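Local coordinates for lipoprotein LpqN (Mycobacterium tuberculosis, PDB 6E5F) that supports cell envelope biogenesis, interacts with the periplasmic loop domains of mycolate transporters MmpL3 and MmpL11, and binds a dodecyl-trehalose glycolipid, at residues A141-S154 against L170-A184. Numbering follows the deposited sequence. Where two conformers were deposited one is given.
Sequences APGELKNLPGFQGS and LGGSYSKNGKLRTVA. With L6T (alpha-D-glucopyranosyl 6-O-dodecyl-alpha-D-glucopyranoside), chain B.
The trehalose end of the lipid pocket lies where the edge strand beginning near Gln152 pairs antiparallel with strand 165-176. Gln152 and Ser173 form a hydrogen-bonded pair, Gln152 N to Ser173 O at 2.8 Å and Ser173 N to Gln152 O at 2.9 Å. Ser173 OG shares a hydrogen bond of 2.6 Å with sugar hydroxyl O3, and Gly153 O accepts from the ligand hydroxyl OAQ. A water accepts from Ser154 N and donates to Gly171 O and to the sugar ring oxygen O5, thus bridging both segments to the ligand. Across the sheet from the lipid the packing is apolar. Phe151, its CG anti to the backbone N (chi1 179°), takes Val183 CG1, in the conformer given, at its ring edge, 3.8 Å from Phe151 CE1, while the backbone at Leu145 C and Lys146 N lies over the rim of one face. Leu148 CG sits over the Tyr174 ring, 4.1 Å from the centroid and 25° off the normal, a CH-pi contact; Pro149 O lies at that ring's edge. The Leu145 and Leu170 side chains run antiparallel alongside each other, Leu145 CG 3.9 Å from Leu170 CD2. Helix 143-146 thereby packs on the hairpin of strands 165-176 and 179-192, whose second strand continues the sheet through Thr182 and Ala184 to strand 195-206.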
loop_
_atom_site.group_PDB
_atom_site.type_symbol
_atom_site.label_atom_id
_atom_site.label_comp_id
_atom_site.label_asym_id
_atom_site.label_seq_id
_atom_site.Cartn_x
_atom_site.Cartn_y
_atom_site.Cartn_z
ATOM N N ALA A 141 -9.798 -1.775 -4.790
ATOM C CA ALA A 141 -8.588 -1.988 -3.998
ATOM C C ALA A 141 -8.415 -3.421 -3.490
ATOM O O ALA A 141 -7.275 -3.914 -3.520
ATOM C CB ALA A 141 -8.572 -1.001 -2.823
ATOM N N PRO A 142 -9.445 -4.124 -3.014
ATOM C CA PRO A 142 -9.198 -5.472 -2.471
ATOM C C PRO A 142 -8.838 -6.514 -3.518
ATOM O O PRO A 142 -8.348 -7.588 -3.146
ATOM C CB PRO A 142 -10.498 -5.814 -1.733
ATOM C CG PRO A 142 -11.511 -4.867 -2.204
ATOM C CD PRO A 142 -10.820 -3.660 -2.768
ATOM N N GLY A 143 -9.020 -6.228 -4.811
ATOM C CA GLY A 143 -8.854 -7.261 -5.819
ATOM C C GLY A 143 -7.465 -7.875 -5.831
ATOM O O GLY A 143 -7.317 -9.094 -5.959
ATOM N N GLU A 144 -6.430 -7.043 -5.697
ATOM C CA GLU A 144 -5.059 -7.520 -5.849
ATOM C C GLU A 144 -4.715 -8.578 -4.805
ATOM O O GLU A 144 -4.255 -9.675 -5.148
ATOM C CB GLU A 144 -4.084 -6.342 -5.772
ATOM C CG GLU A 144 -2.625 -6.738 -5.949
ATOM C CD GLU A 144 -1.676 -5.560 -5.860
ATOM O OE1 GLU A 144 -0.448 -5.780 -5.933
ATOM O OE2 GLU A 144 -2.154 -4.418 -5.717
ATOM N N LEU A 145 -4.903 -8.260 -3.522
ATOM C CA LEU A 145 -4.583 -9.230 -2.478
ATOM C C LEU A 145 -5.438 -10.479 -2.611
ATOM O O LEU A 145 -4.955 -11.596 -2.400
ATOM C CB LEU A 145 -4.761 -8.617 -1.092
ATOM C CG LEU A 145 -3.858 -7.463 -0.644
ATOM C CD1 LEU A 145 -3.582 -7.567 0.854
ATOM C CD2 LEU A 145 -2.560 -7.385 -1.426
ATOM N N LYS A 146 -6.717 -10.315 -2.953
ATOM C CA LYS A 146 -7.597 -11.472 -3.064
ATOM C C LYS A 146 -7.163 -12.426 -4.169
ATOM O O LYS A 146 -7.573 -13.593 -4.158
ATOM C CB LYS A 146 -9.042 -11.016 -3.269
ATOM C CG LYS A 146 -9.654 -10.367 -2.036
ATOM C CD LYS A 146 -11.025 -9.774 -2.325
ATOM C CE LYS A 146 -12.060 -10.845 -2.629
ATOM N NZ LYS A 146 -13.373 -10.254 -3.015
ATOM N N ASN A 147 -6.335 -11.968 -5.109
ATOM C CA ASN A 147 -5.815 -12.812 -6.174
ATOM C C ASN A 147 -4.514 -13.513 -5.798
ATOM O O ASN A 147 -4.008 -14.314 -6.592
ATOM C CB ASN A 147 -5.588 -11.989 -7.449
ATOM C CG ASN A 147 -6.885 -11.553 -8.106
ATOM O OD1 ASN A 147 -7.944 -12.130 -7.866
ATOM N ND2 ASN A 147 -6.801 -10.529 -8.952
ATOM N N LEU A 148 -3.957 -13.229 -4.623
ATOM C CA LEU A 148 -2.728 -13.886 -4.202
ATOM C C LEU A 148 -2.974 -15.383 -4.017
ATOM O O LEU A 148 -4.065 -15.793 -3.606
ATOM C CB LEU A 148 -2.247 -13.290 -2.882
ATOM C CG LEU A 148 -0.908 -12.549 -2.802
ATOM C CD1 LEU A 148 -0.417 -12.021 -4.141
ATOM C CD2 LEU A 148 -1.032 -11.406 -1.808
ATOM N N PRO A 149 -1.976 -16.223 -4.305
ATOM C CA PRO A 149 -2.162 -17.675 -4.155
ATOM C C PRO A 149 -2.529 -18.053 -2.730
ATOM O O PRO A 149 -1.788 -17.775 -1.783
ATOM C CB PRO A 149 -0.796 -18.248 -4.550
ATOM C CG PRO A 149 -0.159 -17.200 -5.378
ATOM C CD PRO A 149 -0.637 -15.896 -4.827
ATOM N N GLY A 150 -3.680 -18.701 -2.583
ATOM C CA GLY A 150 -4.124 -19.143 -1.273
ATOM C C GLY A 150 -4.364 -18.016 -0.296
ATOM O O GLY A 150 -4.226 -18.214 0.916
ATOM N N PHE A 151 -4.716 -16.831 -0.784
ATOM C CA PHE A 151 -5.009 -15.738 0.128
ATOM C C PHE A 151 -6.225 -16.082 0.976
ATOM O O PHE A 151 -7.204 -16.656 0.491
ATOM C CB PHE A 151 -5.272 -14.443 -0.635
ATOM C CG PHE A 151 -5.607 -13.283 0.259
ATOM C CD1 PHE A 151 -4.609 -12.598 0.931
ATOM C CD2 PHE A 151 -6.921 -12.890 0.442
ATOM C CE1 PHE A 151 -4.912 -11.544 1.762
ATOM C CE2 PHE A 151 -7.231 -11.829 1.270
ATOM C CZ PHE A 151 -6.226 -11.156 1.931
ATOM N N GLN A 152 -6.149 -15.741 2.256
ATOM C CA GLN A 152 -7.255 -15.930 3.182
ATOM C C GLN A 152 -7.306 -14.708 4.082
ATOM O O GLN A 152 -6.318 -14.378 4.741
ATOM C CB GLN A 152 -7.075 -17.215 3.998
ATOM C CG GLN A 152 -5.719 -17.344 4.674
ATOM C CD GLN A 152 -5.232 -18.780 4.748
ATOM O OE1 GLN A 152 -4.235 -19.140 4.118
ATOM N NE2 GLN A 152 -5.928 -19.607 5.520
ATOM N N GLY A 153 -8.446 -14.025 4.088
ATOM C CA GLY A 153 -8.618 -12.840 4.898
ATOM C C GLY A 153 -10.046 -12.746 5.387
ATOM O O GLY A 153 -10.896 -13.572 5.052
ATOM N N SER A 154 -10.298 -11.722 6.195
ATOM C CA SER A 154 -11.635 -11.457 6.723
ATOM C C SER A 154 -12.350 -10.565 5.717
ATOM O O SER A 154 -12.268 -9.337 5.767
ATOM C CB SER A 154 -11.550 -10.820 8.104
ATOM O OG SER A 154 -10.989 -11.719 9.043
ATOM N N LEU A 170 -7.040 -3.930 3.554
ATOM C CA LEU A 170 -7.337 -5.327 3.816
ATOM C C LEU A 170 -6.041 -6.063 4.090
ATOM O O LEU A 170 -4.963 -5.691 3.609
ATOM C CB LEU A 170 -8.124 -5.986 2.684
ATOM C CG LEU A 170 -7.350 -6.470 1.471
ATOM C CD1 LEU A 170 -8.201 -7.452 0.657
ATOM C CD2 LEU A 170 -6.889 -5.303 0.618
ATOM N N GLY A 171 -6.157 -7.103 4.900
ATOM C CA GLY A 171 -5.028 -7.927 5.249
ATOM C C GLY A 171 -5.448 -9.373 5.385
ATOM O O GLY A 171 -6.635 -9.693 5.461
ATOM N N GLY A 172 -4.448 -10.232 5.397
ATOM C CA GLY A 172 -4.694 -11.648 5.578
ATOM C C GLY A 172 -3.401 -12.408 5.484
ATOM O O GLY A 172 -2.322 -11.872 5.749
ATOM N N SER A 173 -3.521 -13.680 5.125
ATOM C CA SER A 173 -2.375 -14.559 4.989
ATOM C C SER A 173 -2.392 -15.195 3.611
ATOM O O SER A 173 -3.446 -15.347 2.991
ATOM C CB SER A 173 -2.392 -15.665 6.045
ATOM O OG SER A 173 -2.330 -15.122 7.351
ATOM N N TYR A 174 -1.204 -15.560 3.135
ATOM C CA TYR A 174 -1.073 -16.338 1.912
ATOM C C TYR A 174 0.167 -17.206 2.050
ATOM O O TYR A 174 1.007 -16.988 2.927
ATOM C CB TYR A 174 -1.038 -15.456 0.652
ATOM C CG TYR A 174 0.309 -14.865 0.289
ATOM C CD1 TYR A 174 0.957 -13.985 1.139
ATOM C CD2 TYR A 174 0.917 -15.166 -0.926
ATOM C CE1 TYR A 174 2.188 -13.441 0.802
ATOM C CE2 TYR A 174 2.140 -14.617 -1.271
ATOM C CZ TYR A 174 2.770 -13.754 -0.401
ATOM O OH TYR A 174 3.989 -13.201 -0.728
ATOM N N SER A 175 0.254 -18.222 1.198
ATOM C CA SER A 175 1.353 -19.176 1.228
ATOM C C SER A 175 2.303 -18.899 0.074
ATOM O O SER A 175 1.872 -18.783 -1.078
ATOM C CB SER A 175 0.827 -20.609 1.124
ATOM O OG SER A 175 0.114 -20.968 2.294
ATOM N N LYS A 176 3.592 -18.789 0.388
ATOM C CA LYS A 176 4.628 -18.590 -0.617
ATOM C C LYS A 176 5.795 -19.500 -0.276
ATOM O O LYS A 176 6.344 -19.422 0.828
ATOM C CB LYS A 176 5.081 -17.128 -0.658
ATOM C CG LYS A 176 6.333 -16.895 -1.495
ATOM C CD LYS A 176 6.392 -15.477 -2.041
ATOM C CE LYS A 176 7.698 -15.231 -2.782
ATOM N NZ LYS A 176 7.623 -14.034 -3.661
ATOM N N ASN A 177 6.170 -20.364 -1.219
ATOM C CA ASN A 177 7.266 -21.308 -1.015
ATOM C C ASN A 177 7.017 -22.199 0.197
ATOM O O ASN A 177 7.950 -22.568 0.913
ATOM C CB ASN A 177 8.611 -20.584 -0.898
ATOM C CG ASN A 177 8.921 -19.732 -2.116
ATOM O OD1 ASN A 177 8.622 -20.117 -3.246
ATOM N ND2 ASN A 177 9.513 -18.566 -1.888
ATOM N N GLY A 178 5.753 -22.543 0.437
ATOM C CA GLY A 178 5.403 -23.400 1.551
ATOM C C GLY A 178 5.423 -22.725 2.900
ATOM O O GLY A 178 5.446 -23.416 3.925
ATOM N N LYS A 179 5.401 -21.396 2.939
ATOM C CA LYS A 179 5.498 -20.648 4.183
ATOM C C LYS A 179 4.345 -19.666 4.252
ATOM O O LYS A 179 4.065 -18.964 3.278
ATOM C CB LYS A 179 6.820 -19.890 4.261
ATOM C CG LYS A 179 8.026 -20.778 4.032
ATOM C CD LYS A 179 9.306 -19.972 3.973
ATOM C CE LYS A 179 10.478 -20.842 3.549
ATOM N NZ LYS A 179 11.568 -20.836 4.558
ATOM N N LEU A 180 3.680 -19.618 5.400
ATOM C CA LEU A 180 2.576 -18.690 5.588
ATOM C C LEU A 180 3.131 -17.290 5.813
ATOM O O LEU A 180 4.050 -17.099 6.614
ATOM C CB LEU A 180 1.726 -19.119 6.780
ATOM C CG LEU A 180 0.334 -18.491 6.861
ATOM C CD1 LEU A 180 -0.510 -18.878 5.652
ATOM C CD2 LEU A 180 -0.360 -18.892 8.153
ATOM N N ARG A 181 2.574 -16.319 5.103
ATOM C CA ARG A 181 2.994 -14.930 5.207
ATOM C C ARG A 181 1.789 -14.062 5.508
ATOM O O ARG A 181 0.693 -14.312 4.999
ATOM C CB ARG A 181 3.638 -14.442 3.899
ATOM C CG ARG A 181 4.762 -15.330 3.382
ATOM C CD ARG A 181 5.515 -14.661 2.239
ATOM N NE ARG A 181 6.221 -13.468 2.705
ATOM C CZ ARG A 181 7.450 -13.479 3.216
ATOM N NH1 ARG A 181 8.127 -14.615 3.318
ATOM N NH2 ARG A 181 8.000 -12.348 3.627
ATOM N N THR A 182 1.992 -13.042 6.334
ATOM C CA THR A 182 0.984 -12.016 6.559
ATOM C C THR A 182 1.201 -10.892 5.555
ATOM O O THR A 182 2.324 -10.405 5.386
ATOM C CB THR A 182 1.083 -11.482 7.985
ATOM O OG1 THR A 182 0.774 -12.543 8.903
ATOM C CG2 THR A 182 0.119 -10.332 8.205
ATOM N N VAL A 183 0.130 -10.501 4.876
ATOM C CA VAL A 183 0.184 -9.455 3.865
ATOM C C VAL A 183 -0.979 -8.506 4.100
ATOM O O VAL A 183 -2.061 -8.905 4.530
ATOM C CB VAL A 183 0.136 -10.048 2.440
ATOM C CG1 VAL A 183 -1.209 -10.726 2.175
ATOM C CG2 VAL A 183 0.411 -8.971 1.414
ATOM N N ALA A 184 -0.748 -7.234 3.805
ATOM C CA ALA A 184 -1.821 -6.269 3.909
ATOM C C ALA A 184 -1.507 -5.117 2.980
ATOM O O ALA A 184 -0.346 -4.862 2.636
ATOM C CB ALA A 184 -1.982 -5.747 5.330
HETATM C C1 L6T B . -7.092 -14.598 8.141
HETATM C C2 L6T B . -5.883 -15.506 7.990
HETATM C C3 L6T B . -5.043 -15.441 9.245
HETATM C C4 L6T B . -4.640 -13.999 9.486
HETATM C C5 L6T B . -5.910 -13.166 9.644
HETATM C C6 L6T B . -5.558 -11.690 9.990
HETATM C CAA L6T B . -9.182 -14.377 9.152
HETATM C CAO L6T B . -10.162 -16.240 8.029
HETATM C CAP L6T B . -10.890 -16.658 6.748
HETATM C CAR L6T B . -11.023 -16.565 9.239
HETATM C CAT L6T B . -10.277 -16.147 10.491
HETATM C CAV L6T B . -9.999 -14.662 10.402
HETATM C CAX L6T B . -4.532 -9.896 8.899
HETATM C CAY L6T B . -3.446 -9.235 9.798
HETATM C CAZ L6T B . -3.036 -8.037 8.944
HETATM C CBA L6T B . -2.317 -7.056 9.871
HETATM C CBB L6T B . -1.382 -6.378 8.862
HETATM C CBC L6T B . -1.287 -4.927 9.237
HETATM C CBD L6T B . -0.442 -4.217 8.123
HETATM C CBE L6T B . -0.834 -2.762 8.185
HETATM C CBF L6T B . -1.654 -2.298 6.926
HETATM C CBG L6T B . -0.700 -2.076 5.734
HETATM C CBH L6T B . 0.356 -1.041 6.068
HETATM C CBI L6T B . -0.182 0.191 6.805
HETATM O O1 L6T B . -7.919 -15.060 9.220
HETATM O O2 L6T B . -6.321 -16.853 7.784
HETATM O O3 L6T B . -3.877 -16.259 9.091
HETATM O O4 L6T B . -3.853 -13.931 10.674
HETATM O O5 L6T B . -6.668 -13.240 8.414
HETATM O O6 L6T B . -4.585 -11.319 9.056
HETATM O OAN L6T B . -9.903 -14.823 7.983
HETATM O OAQ L6T B . -12.074 -15.874 6.593
HETATM O OAS L6T B . -11.288 -17.974 9.287
HETATM O OAU L6T B . -11.073 -16.423 11.651
HETATM O OAW L6T B . -9.270 -14.236 11.561
HETATM O O HOH W 1 -7.998 -11.008 7.530
#